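Local atomic coordinates of uracil-DNA glycosylase (Epstein-Barr virus, PDB entry 6LYJ), a protein that belongs to the uracil-DNA glycosylase superfamily and has an alpha/beta fold built around a parallel beta sheet. Residues F187-A192 and D196-I201; S81-V86 and S176-R181; R124-F129 and H235-N240; E68-C71 and A75-C78. One frame throughout, in Å; residues are numbered along the deposited sequence.

Interaction 1. Residues F187-A192 and D196-I201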
loop_
_atom_site.group_PDB
_atom_site.type_symbol
_atom_site.label_atom_id
_atom_site.label_comp_id
_atom_site.label_asym_id
_atom_site.label_seq_id
_atom_site.Cartn_x
_atom_site.Cartn_y
_atom_site.Cartn_z
ATOM N N PHE A 187 14.813 5.792 -3.159
ATOM C CA PHE A 187 13.541 5.237 -3.612
ATOM C C PHE A 187 13.314 3.903 -2.912
ATOM O O PHE A 187 14.140 2.991 -3.028
ATOM C CB PHE A 187 13.521 5.047 -5.134
ATOM C CG PHE A 187 13.619 6.333 -5.913
ATOM C CD1 PHE A 187 14.835 6.984 -6.058
ATOM C CD2 PHE A 187 12.493 6.889 -6.496
ATOM C CE1 PHE A 187 14.927 8.168 -6.773
ATOM C CE2 PHE A 187 12.576 8.072 -7.211
ATOM C CZ PHE A 187 13.794 8.710 -7.350
ATOM N N MET A 188 12.206 3.792 -2.177
ATOM C CA MET A 188 11.868 2.580 -1.434
ATOM C C MET A 188 10.715 1.882 -2.151
ATOM O O MET A 188 9.587 2.386 -2.160
ATOM C CB MET A 188 11.500 2.901 0.014
ATOM C CG MET A 188 12.585 3.626 0.812
ATOM S SD MET A 188 12.062 3.923 2.513
ATOM C CE MET A 188 13.500 4.738 3.207
ATOM N N LEU A 189 11.002 0.722 -2.738
ATOM C CA LEU A 189 10.043 -0.046 -3.528
ATOM C C LEU A 189 9.741 -1.353 -2.800
ATOM O O LEU A 189 10.585 -2.256 -2.765
ATOM C CB LEU A 189 10.596 -0.305 -4.929
ATOM C CG LEU A 189 11.182 0.932 -5.625
ATOM C CD1 LEU A 189 11.719 0.610 -7.013
ATOM C CD2 LEU A 189 10.133 2.021 -5.709
ATOM N N TRP A 190 8.541 -1.457 -2.227
ATOM C CA TRP A 190 8.141 -2.606 -1.417
ATOM C C TRP A 190 7.109 -3.437 -2.171
ATOM O O TRP A 190 6.025 -2.942 -2.490
ATOM C CB TRP A 190 7.561 -2.145 -0.080
ATOM C CG TRP A 190 8.480 -1.268 0.710
ATOM C CD1 TRP A 190 9.837 -1.359 0.784
ATOM C CD2 TRP A 190 8.106 -0.159 1.536
ATOM N NE1 TRP A 190 10.334 -0.380 1.608
ATOM C CE2 TRP A 190 9.292 0.370 2.084
ATOM C CE3 TRP A 190 6.884 0.436 1.867
ATOM C CZ2 TRP A 190 9.293 1.469 2.946
ATOM C CZ3 TRP A 190 6.889 1.528 2.723
ATOM C CH2 TRP A 190 8.086 2.030 3.254
ATOM N N GLY A 191 7.433 -4.703 -2.427
ATOM C CA GLY A 191 6.535 -5.589 -3.139
ATOM C C GLY A 191 6.737 -5.548 -4.646
ATOM O O GLY A 191 7.504 -4.751 -5.189
ATOM N N ALA A 192 6.009 -6.432 -5.335
ATOM C CA ALA A 192 6.206 -6.605 -6.773
ATOM C C ALA A 192 5.735 -5.383 -7.555
ATOM O O ALA A 192 6.407 -4.949 -8.501
ATOM C CB ALA A 192 5.486 -7.867 -7.260
ATOM N N ASP A 196 8.225 -3.013 -9.806
ATOM C CA ASP A 196 8.180 -2.855 -11.256
ATOM C C ASP A 196 8.612 -1.462 -11.702
ATOM O O ASP A 196 8.939 -1.275 -12.878
ATOM C CB ASP A 196 6.775 -3.146 -11.781
ATOM C CG ASP A 196 6.751 -3.372 -13.286
ATOM O OD1 ASP A 196 7.631 -4.104 -13.787
ATOM O OD2 ASP A 196 5.865 -2.811 -13.967
ATOM N N LYS A 197 8.621 -0.483 -10.794
ATOM C CA LYS A 197 8.977 0.888 -11.135
ATOM C C LYS A 197 10.481 1.130 -11.120
ATOM O O LYS A 197 10.917 2.218 -11.515
ATOM C CB LYS A 197 8.307 1.866 -10.163
ATOM C CG LYS A 197 6.802 1.725 -10.074
ATOM C CD LYS A 197 6.160 1.878 -11.440
ATOM C CE LYS A 197 4.697 1.480 -11.402
ATOM N NZ LYS A 197 4.083 1.607 -12.744
ATOM N N ALA A 198 11.269 0.146 -10.675
ATOM C CA ALA A 198 12.713 0.324 -10.544
ATOM C C ALA A 198 13.360 0.706 -11.869
ATOM O O ALA A 198 14.305 1.505 -11.901
ATOM C CB ALA A 198 13.346 -0.956 -9.993
ATOM N N SER A 199 12.865 0.147 -12.974
ATOM C CA SER A 199 13.434 0.423 -14.286
ATOM C C SER A 199 13.239 1.869 -14.725
ATOM O O SER A 199 13.839 2.279 -15.725
ATOM C CB SER A 199 12.828 -0.528 -15.319
ATOM O OG SER A 199 11.428 -0.329 -15.425
ATOM N N LEU A 200 12.414 2.642 -14.016
ATOM C CA LEU A 200 12.278 4.069 -14.277
ATOM C C LEU A 200 13.368 4.903 -13.619
ATOM O O LEU A 200 13.522 6.077 -13.972
ATOM C CB LEU A 200 10.913 4.568 -13.788
ATOM C CG LEU A 200 9.658 3.954 -14.411
ATOM C CD1 LEU A 200 8.404 4.480 -13.722
ATOM C CD2 LEU A 200 9.612 4.256 -15.896
ATOM N N ILE A 201 14.129 4.334 -12.687
ATOM C CA ILE A 201 15.008 5.097 -11.806
ATOM C C ILE A 201 16.458 4.837 -12.189
ATOM O O ILE A 201 16.849 3.694 -12.452
ATOM C CB ILE A 201 14.766 4.737 -10.328
ATOM C CG1 ILE A 201 13.294 4.945 -9.956
ATOM C CG2 ILE A 201 15.678 5.558 -9.421
ATOM C CD1 ILE A 201 12.854 4.162 -8.733
#
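Phe187 carries its ring anti to its own carbonyl carbon (chi1 -64°), while Ile201 splits its branches, CG1 lying beside its backbone N and CG2 anti to that N. Two parts of the isoleucine therefore meet the ring at once. CG2 sits over one face in a CH-pi contact, 3.9 Å from the centroid of the Phe187 ring and 20° off its normal, toward the rim on the CD1 and CE1 side. The CD1 methyl of Ile201 lies on the same face but over the opposite rim, 3.5 Å from Phe187 CD2. Leu189, two residues further along the same strand and facing the same way, pushes its CD1 methyl to 3.7 Å from both CA and CB of Ala198. That same Leu189 CD1 comes to 4.1 Å from Ile201 CD1, so the isoleucine bridges the two strand residues. This is the opening of a beta-alpha-beta connection: strand 186-190 runs into helix 191-195, and the chain then turns back over the sheet before entering the neighbouring parallel strand 207-211. Helix 167-181 packs on Ile201 through Ile175 and Ser179. At the far end Asp196 N donates to Ala192 O over 3.0 Å, an i to i+4 bond of helical spacing, noticeably bent with 135° at the hydrogen; the Asp196 carboxylate leads away from the contact. Lys197 sets off toward the strand, but its chain turns outward and its amine forms a salt bridge with Asp172. Ala192 N is hydrogen-bonded to an acidic side chain of another protein chain.

Interaction 2. Residues S81-V86 and S176-R181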
loop_
_atom_site.group_PDB
_atom_site.type_symbol
_atom_site.label_atom_id
_atom_site.label_comp_id
_atom_site.label_asym_id
_atom_site.label_seq_id
_atom_site.Cartn_x
_atom_site.Cartn_y
_atom_site.Cartn_z
ATOM N N SER A 81 12.248 20.112 -5.385
ATOM C CA SER A 81 13.705 20.077 -5.427
ATOM C C SER A 81 14.311 19.576 -4.123
ATOM O O SER A 81 15.478 19.171 -4.114
ATOM C CB SER A 81 14.262 21.468 -5.746
ATOM O OG SER A 81 13.988 21.826 -7.087
ATOM N N ASP A 82 13.555 19.608 -3.025
ATOM C CA ASP A 82 14.033 19.178 -1.718
ATOM C C ASP A 82 13.673 17.731 -1.388
ATOM O O ASP A 82 13.928 17.283 -0.266
ATOM C CB ASP A 82 13.489 20.109 -0.632
ATOM C CG ASP A 82 13.993 21.530 -0.781
ATOM O OD1 ASP A 82 15.113 21.715 -1.300
ATOM O OD2 ASP A 82 13.267 22.464 -0.381
ATOM N N ILE A 83 13.077 16.998 -2.327
ATOM C CA ILE A 83 12.713 15.607 -2.074
ATOM C C ILE A 83 13.974 14.770 -1.911
ATOM O O ILE A 83 14.915 14.869 -2.710
ATOM C CB ILE A 83 11.813 15.072 -3.197
ATOM C CG1 ILE A 83 10.448 15.766 -3.136
ATOM C CG2 ILE A 83 11.684 13.552 -3.109
ATOM C CD1 ILE A 83 9.585 15.536 -4.346
ATOM N N LYS A 84 14.010 13.961 -0.848
ATOM C CA LYS A 84 15.143 13.107 -0.522
ATOM C C LYS A 84 14.809 11.626 -0.507
ATOM O O LYS A 84 15.710 10.804 -0.684
ATOM C CB LYS A 84 15.730 13.476 0.853
ATOM C CG LYS A 84 16.291 14.880 0.953
ATOM C CD LYS A 84 16.536 15.260 2.408
ATOM C CE LYS A 84 17.080 16.672 2.528
ATOM N NZ LYS A 84 17.312 17.067 3.948
ATOM N N VAL A 85 13.555 11.263 -0.248
ATOM C CA VAL A 85 13.123 9.873 -0.190
ATOM C C VAL A 85 11.772 9.776 -0.884
ATOM O O VAL A 85 10.883 10.600 -0.644
ATOM C CB VAL A 85 13.029 9.347 1.258
ATOM C CG1 VAL A 85 12.596 7.886 1.268
ATOM C CG2 VAL A 85 14.356 9.502 1.976
ATOM N N VAL A 86 11.622 8.776 -1.748
ATOM C CA VAL A 86 10.359 8.477 -2.415
ATOM C C VAL A 86 9.910 7.097 -1.957
ATOM O O VAL A 86 10.665 6.125 -2.067
ATOM C CB VAL A 86 10.483 8.533 -3.947
ATOM C CG1 VAL A 86 9.152 8.169 -4.591
ATOM C CG2 VAL A 86 10.912 9.924 -4.392
ATOM N N SER A 176 9.982 9.175 -13.133
ATOM C CA SER A 176 11.064 9.387 -14.090
ATOM C C SER A 176 11.686 10.764 -13.911
ATOM O O SER A 176 12.915 10.912 -13.913
ATOM C CB SER A 176 10.541 9.219 -15.517
ATOM O OG SER A 176 10.147 7.879 -15.766
ATOM N N LEU A 177 10.849 11.782 -13.733
ATOM C CA LEU A 177 11.354 13.142 -13.611
ATOM C C LEU A 177 12.058 13.350 -12.279
ATOM O O LEU A 177 13.037 14.094 -12.207
ATOM C CB LEU A 177 10.219 14.147 -13.805
ATOM C CG LEU A 177 10.202 14.753 -15.212
ATOM C CD1 LEU A 177 10.232 13.665 -16.278
ATOM C CD2 LEU A 177 8.992 15.636 -15.400
ATOM N N LEU A 178 11.577 12.718 -11.210
ATOM C CA LEU A 178 12.297 12.788 -9.941
ATOM C C LEU A 178 13.693 12.199 -10.090
ATOM O O LEU A 178 14.681 12.784 -9.634
ATOM C CB LEU A 178 11.518 12.060 -8.846
ATOM C CG LEU A 178 10.225 12.715 -8.351
ATOM C CD1 LEU A 178 9.401 11.704 -7.586
ATOM C CD2 LEU A 178 10.535 13.927 -7.475
ATOM N N SER A 179 13.790 11.040 -10.746
ATOM C CA SER A 179 15.094 10.426 -10.982
ATOM C C SER A 179 15.996 11.333 -11.815
ATOM O O SER A 179 17.186 11.494 -11.514
ATOM C CB SER A 179 14.913 9.076 -11.675
ATOM O OG SER A 179 16.158 8.469 -11.966
ATOM N N GLU A 180 15.436 11.948 -12.858
ATOM C CA GLU A 180 16.230 12.759 -13.776
ATOM C C GLU A 180 16.681 14.073 -13.141
ATOM O O GLU A 180 17.840 14.479 -13.296
ATOM C CB GLU A 180 15.419 13.024 -15.045
ATOM C CG GLU A 180 16.018 14.044 -15.989
ATOM C CD GLU A 180 15.048 14.452 -17.083
ATOM O OE1 GLU A 180 14.222 13.606 -17.489
ATOM O OE2 GLU A 180 15.111 15.612 -17.539
ATOM N N ARG A 181 15.783 14.750 -12.426
ATOM C CA ARG A 181 15.998 16.121 -11.981
ATOM C C ARG A 181 16.670 16.219 -10.619
ATOM O O ARG A 181 17.349 17.216 -10.348
ATOM C CB ARG A 181 14.661 16.868 -11.924
ATOM C CG ARG A 181 13.904 16.913 -13.243
ATOM C CD ARG A 181 14.170 18.175 -14.037
ATOM N NE ARG A 181 13.619 18.066 -15.386
ATOM C CZ ARG A 181 12.495 18.654 -15.784
ATOM N NH1 ARG A 181 11.804 19.404 -14.939
ATOM N NH2 ARG A 181 12.064 18.497 -17.030
HETATM O O HOH W 1 15.824 19.902 -8.882
#
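Leu178 meets Ile83 and Val86 through methyl groups alone, and the apolar part of this contact is carried by those three buried side chains. Each branch of the leucine has its own partner. CD2 of Leu178 comes up against CD1 of Ile83 at 3.6 Å, the two side chains crossing at about a right angle, whereas CD1 of Leu178 rests more loosely on CG2 of Val86 at 4.0 Å. With chi1 at 178°, Val86 has CG1 anti to its backbone N and holds out CG2 to the leucine. Phe37 of helix 32-38 and Leu146 of strand 145-149 also press on Leu178.

The polar part lies at the surface. A water is 3.2 Å from Ser81 OG and gives a weak bond of 3.4 Å to Arg181 O, the last carbonyl of the helix; it is a thin link between the start of 81-86 and the end of the helix. Within the helix, the edge of the Arg181 guanidinium faces Glu180 in plane, NE lying 3.6 Å from OE2 of Glu180 in a long salt bridge.

Helix 167-181 lies between strands 145-149 and 186-190 in sequence, and strand 85-89 lies between those same two strands in the sheet. The packing of Leu178 on Val86 is thus that of a beta-alpha-beta crossover whose helix passes over the strand it skips, as in layered alpha/beta folds.

Interaction 3. Residues R124-F129 and H235-N240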
loop_
_atom_site.group_PDB
_atom_site.type_symbol
_atom_site.label_atom_id
_atom_site.label_comp_id
_atom_site.label_asym_id
_atom_site.label_seq_id
_atom_site.Cartn_x
_atom_site.Cartn_y
_atom_site.Cartn_z
ATOM N N ARG A 124 12.576 -1.571 15.091
ATOM C CA ARG A 124 13.706 -2.497 15.090
ATOM C C ARG A 124 15.003 -1.787 14.718
ATOM O O ARG A 124 16.041 -1.987 15.360
ATOM C CB ARG A 124 13.440 -3.658 14.129
ATOM C CG ARG A 124 14.567 -4.689 14.070
ATOM C CD ARG A 124 14.566 -5.457 12.747
ATOM N NE ARG A 124 14.968 -4.619 11.620
ATOM C CZ ARG A 124 16.224 -4.278 11.346
ATOM N NH1 ARG A 124 17.215 -4.705 12.116
ATOM N NH2 ARG A 124 16.492 -3.510 10.298
ATOM N N SER A 125 14.966 -0.958 13.672
ATOM C CA SER A 125 16.186 -0.404 13.098
ATOM C C SER A 125 16.657 0.885 13.762
ATOM O O SER A 125 17.850 1.201 13.679
ATOM C CB SER A 125 15.989 -0.157 11.599
ATOM O OG SER A 125 14.940 0.765 11.369
ATOM N N LEU A 126 15.775 1.626 14.423
ATOM C CA LEU A 126 16.102 2.951 14.950
ATOM C C LEU A 126 15.778 2.999 16.434
ATOM O O LEU A 126 14.585 3.028 16.803
ATOM C CB LEU A 126 15.353 4.052 14.202
ATOM C CG LEU A 126 15.615 4.188 12.700
ATOM C CD1 LEU A 126 14.646 5.184 12.083
ATOM C CD2 LEU A 126 17.049 4.611 12.441
ATOM N N PRO A 127 16.786 2.973 17.309
ATOM C CA PRO A 127 16.507 2.906 18.754
ATOM C C PRO A 127 15.678 4.066 19.278
ATOM O O PRO A 127 14.926 3.890 20.244
ATOM C CB PRO A 127 17.913 2.897 19.373
ATOM C CG PRO A 127 18.796 2.349 18.294
ATOM C CD PRO A 127 18.227 2.899 17.017
ATOM N N GLU A 128 15.790 5.249 18.673
ATOM C CA GLU A 128 15.021 6.403 19.117
ATOM C C GLU A 128 13.590 6.420 18.595
ATOM O O GLU A 128 12.804 7.267 19.034
ATOM C CB GLU A 128 15.716 7.697 18.688
ATOM C CG GLU A 128 17.116 7.883 19.246
ATOM C CD GLU A 128 17.852 9.037 18.588
ATOM O OE1 GLU A 128 18.079 8.976 17.360
ATOM O OE2 GLU A 128 18.200 10.007 19.297
ATOM N N PHE A 129 13.224 5.521 17.683
ATOM C CA PHE A 129 11.865 5.474 17.159
ATOM C C PHE A 129 10.966 4.618 18.040
ATOM O O PHE A 129 11.292 3.465 18.343
ATOM C CB PHE A 129 11.834 4.940 15.726
ATOM C CG PHE A 129 10.451 4.908 15.129
ATOM C CD1 PHE A 129 9.638 3.793 15.272
ATOM C CD2 PHE A 129 9.959 6.003 14.437
ATOM C CE1 PHE A 129 8.361 3.768 14.731
ATOM C CE2 PHE A 129 8.684 5.983 13.890
ATOM C CZ PHE A 129 7.885 4.865 14.040
ATOM N N HIS A 235 15.773 -0.317 5.573
ATOM C CA HIS A 235 15.706 0.694 4.521
ATOM C C HIS A 235 15.814 2.116 5.064
ATOM O O HIS A 235 16.371 2.991 4.392
ATOM C CB HIS A 235 14.401 0.541 3.736
ATOM C CG HIS A 235 14.431 -0.538 2.697
ATOM N ND1 HIS A 235 13.403 -0.732 1.801
ATOM C CD2 HIS A 235 15.358 -1.484 2.417
ATOM C CE1 HIS A 235 13.697 -1.746 1.007
ATOM N NE2 HIS A 235 14.877 -2.223 1.362
ATOM N N PHE A 236 15.289 2.380 6.261
ATOM C CA PHE A 236 15.315 3.745 6.777
ATOM C C PHE A 236 16.709 4.133 7.266
ATOM O O PHE A 236 17.153 5.277 7.063
ATOM C CB PHE A 236 14.274 3.887 7.888
ATOM C CG PHE A 236 12.873 3.601 7.426
ATOM C CD1 PHE A 236 12.124 4.579 6.794
ATOM C CD2 PHE A 236 12.317 2.342 7.595
ATOM C CE1 PHE A 236 10.841 4.314 6.356
ATOM C CE2 PHE A 236 11.034 2.069 7.158
ATOM C CZ PHE A 236 10.295 3.055 6.538
ATOM N N VAL A 237 17.443 3.164 7.813
ATOM C CA VAL A 237 18.840 3.390 8.167
ATOM C C VAL A 237 19.675 3.592 6.909
ATOM O O VAL A 237 20.483 4.523 6.829
ATOM C CB VAL A 237 19.371 2.225 9.020
ATOM C CG1 VAL A 237 20.872 2.368 9.255
ATOM C CG2 VAL A 237 18.616 2.144 10.341
ATOM N N LEU A 238 19.531 2.693 5.930
ATOM C CA LEU A 238 20.300 2.824 4.696
ATOM C C LEU A 238 20.001 4.151 4.011
ATOM O O LEU A 238 20.900 4.794 3.453
ATOM C CB LEU A 238 20.000 1.650 3.763
ATOM C CG LEU A 238 20.441 0.278 4.276
ATOM C CD1 LEU A 238 19.900 -0.829 3.376
ATOM C CD2 LEU A 238 21.961 0.202 4.389
ATOM N N ALA A 239 18.736 4.578 4.048
ATOM C CA ALA A 239 18.349 5.848 3.448
ATOM C C ALA A 239 19.075 7.009 4.114
ATOM O O ALA A 239 19.647 7.872 3.431
ATOM C CB ALA A 239 16.836 6.031 3.538
ATOM N N ASN A 240 19.063 7.053 5.455
ATOM C CA ASN A 240 19.760 8.152 6.121
ATOM C C ASN A 240 21.272 8.078 5.919
ATOM O O ASN A 240 21.928 9.122 5.817
ATOM C CB ASN A 240 19.421 8.185 7.610
ATOM C CG ASN A 240 18.192 9.028 7.908
ATOM O OD1 ASN A 240 17.783 9.853 7.090
ATOM N ND2 ASN A 240 17.609 8.838 9.088
HETATM O O HOH W 2 15.058 0.578 8.558
#
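Phe236 and Val237, in the first turn of helix 235-245, pack against Ser125 and Leu126, where helix 113-125 ends and a type I beta turn, Leu126 to Phe129, begins. In this alpha/beta fold the first turn of one helix thus packs against the C-terminal end of the other. Phe236 contributes its base: its CB is 4.4 Å from Leu126 CD1, while the ring turns away to meet Trp253 edge-to-face. The backbone N of Phe236 donates over 2.9 Å to a water lying at the edge of its own ring, in the ring plane. That water in turn donates to Ser125 OG at 2.8 Å. A chi1 of 61° sets OG between the backbone N and the carbonyl carbon of Ser125, where it is also hydrogen-bonded to Glu121 O.

Val237 makes the tightest part of the contact. Its CG2 methyl is 3.6 Å from Ser125 O and 3.7 Å from Ser125 CB, and Leu126 slides past it in the opposite direction with CD2 at 3.6 Å from the same Val237 CG2. One turn after Phe236, Asn240 uses its side-chain OD1 on Ile251 N, and its own backbone N donates to Phe236 O at 3.1 Å.

Interaction 4. Residues E68-C71 and A75-C78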
loop_
_atom_site.group_PDB
_atom_site.type_symbol
_atom_site.label_atom_id
_atom_site.label_comp_id
_atom_site.label_asym_id
_atom_site.label_seq_id
_atom_site.Cartn_x
_atom_site.Cartn_y
_atom_site.Cartn_z
ATOM N N GLU A 68 -11.204 15.662 -4.459
ATOM C CA GLU A 68 -10.380 16.223 -5.526
ATOM C C GLU A 68 -9.269 17.109 -4.973
ATOM O O GLU A 68 -8.122 17.033 -5.431
ATOM C CB GLU A 68 -11.245 17.008 -6.512
ATOM C CG GLU A 68 -10.422 17.686 -7.599
ATOM C CD GLU A 68 -11.265 18.421 -8.617
ATOM O OE1 GLU A 68 -11.481 17.869 -9.712
ATOM O OE2 GLU A 68 -11.727 19.539 -8.318
ATOM N N ASP A 69 -9.581 17.948 -3.984
ATOM C CA ASP A 69 -8.584 18.865 -3.443
ATOM C C ASP A 69 -7.645 18.199 -2.445
ATOM O O ASP A 69 -6.827 18.888 -1.825
ATOM C CB ASP A 69 -9.271 20.077 -2.802
ATOM C CG ASP A 69 -10.122 19.715 -1.591
ATOM O OD1 ASP A 69 -10.142 18.539 -1.166
ATOM O OD2 ASP A 69 -10.781 20.631 -1.052
ATOM N N MET A 70 -7.751 16.883 -2.271
ATOM C CA MET A 70 -6.792 16.123 -1.490
ATOM C C MET A 70 -6.004 15.114 -2.310
ATOM O O MET A 70 -5.043 14.542 -1.785
ATOM C CB MET A 70 -7.496 15.394 -0.333
ATOM C CG MET A 70 -8.083 16.321 0.723
ATOM S SD MET A 70 -6.835 17.349 1.533
ATOM C CE MET A 70 -5.830 16.091 2.324
ATOM N N CYS A 71 -6.374 14.866 -3.572
ATOM C CA CYS A 71 -5.669 13.830 -4.320
ATOM C C CYS A 71 -4.245 14.237 -4.683
ATOM O O CYS A 71 -3.451 13.364 -5.046
ATOM C CB CYS A 71 -6.443 13.440 -5.587
ATOM S SG CYS A 71 -6.427 14.633 -6.950
ATOM N N ALA A 75 1.867 16.318 -2.845
ATOM C CA ALA A 75 2.760 17.254 -3.508
ATOM C C ALA A 75 2.899 18.584 -2.778
ATOM O O ALA A 75 3.664 19.437 -3.232
ATOM C CB ALA A 75 2.279 17.503 -4.941
ATOM N N ARG A 76 2.183 18.789 -1.672
ATOM C CA ARG A 76 2.087 20.105 -1.052
ATOM C C ARG A 76 2.912 20.264 0.224
ATOM O O ARG A 76 2.816 21.311 0.868
ATOM C CB ARG A 76 0.625 20.446 -0.755
ATOM C CG ARG A 76 -0.266 20.519 -1.992
ATOM C CD ARG A 76 -1.584 21.234 -1.693
ATOM N NE ARG A 76 -2.485 20.451 -0.849
ATOM C CZ ARG A 76 -3.512 19.746 -1.309
ATOM N NH1 ARG A 76 -3.771 19.724 -2.610
ATOM N NH2 ARG A 76 -4.287 19.068 -0.470
ATOM N N PHE A 77 3.735 19.283 0.601
ATOM C CA PHE A 77 4.416 19.367 1.890
ATOM C C PHE A 77 5.860 19.841 1.798
ATOM O O PHE A 77 6.448 20.176 2.831
ATOM C CB PHE A 77 4.402 18.006 2.603
ATOM C CG PHE A 77 3.069 17.621 3.176
ATOM C CD1 PHE A 77 2.095 17.040 2.383
ATOM C CD2 PHE A 77 2.797 17.826 4.523
ATOM C CE1 PHE A 77 0.870 16.677 2.917
ATOM C CE2 PHE A 77 1.574 17.471 5.063
ATOM C CZ PHE A 77 0.609 16.896 4.261
ATOM N N CYS A 78 6.436 19.906 0.602
ATOM C CA CYS A 78 7.795 20.406 0.458
ATOM C C CYS A 78 8.012 20.783 -0.995
ATOM O O CYS A 78 7.257 20.371 -1.881
ATOM C CB CYS A 78 8.839 19.375 0.907
ATOM S SG CYS A 78 9.028 17.966 -0.206
HETATM O O HOH W 3 -5.568 17.872 -4.762
#
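Arg76 grips the backbone carbonyl of Asp69 with the forked end of its guanidinium. NH2 makes the better bond, 2.9 Å to Asp69 O and 138° at the hydrogen, arriving in the carbonyl plane; the oxygen itself lies 25° out of the guanidinium plane. NH1 adds a weak second bond, 3.3 Å to the same Asp69 O, so one acceptor is shared by both amino groups. Met70, doubled back by bends at its second and third torsions, brings its sulfur to the guanidinium edge, in plane, with SD 3.7 Å from Arg76 NH2.

Around this first shell a water also sits at the edge, donating to Glu68 O at 2.8 Å and weakly accepting from Arg76 NH1 at 3.4 Å. The arginine chain is bent at chi3 (-71°), which turns the guanidinium as it reaches the Asp69 peptide, and Pro31 packs against the side chain. Glu68 is held in turn by a salt bridge from its OE1 to Arg56. Both segments belong to the irregular link between strands 64-65 and 85-89.

The acceptors of the guanidinium are one neutral carbonyl and, weakly, a water, with the thioether alongside, rather than a carboxylate: Asp69 OD1 stays 5.9 Å from Arg76 NH2. The cation probably polarises the Asp69 C=O group, and the negative charge nearby would favour the arginine only at longer range.

From the N terminus, interaction 4 comes first, closing a short loop within the link that leads to strand 85-89. Interaction 2 opens just afterwards, at residue 81, and Ile83 CG1 packs 3.9 Å from Cys78 SG. Its long loop, up to helix 167-181, crosses that of interaction 3, which starts at the end of helix 113-125 and closes on helix 235-245. Interaction 1, local and following interaction 2 in series, falls within the span of interaction 3. Interactions 1 and 2 share the parallel sheet, and helix 235-245 of interaction 3 packs on it: Met188 N lies 2.8 Å from Val86 O, a probable hydrogen bond between neighbouring strands, and Trp190 NE1 lies 3.1 Å from His235 ND1, probably bonded too.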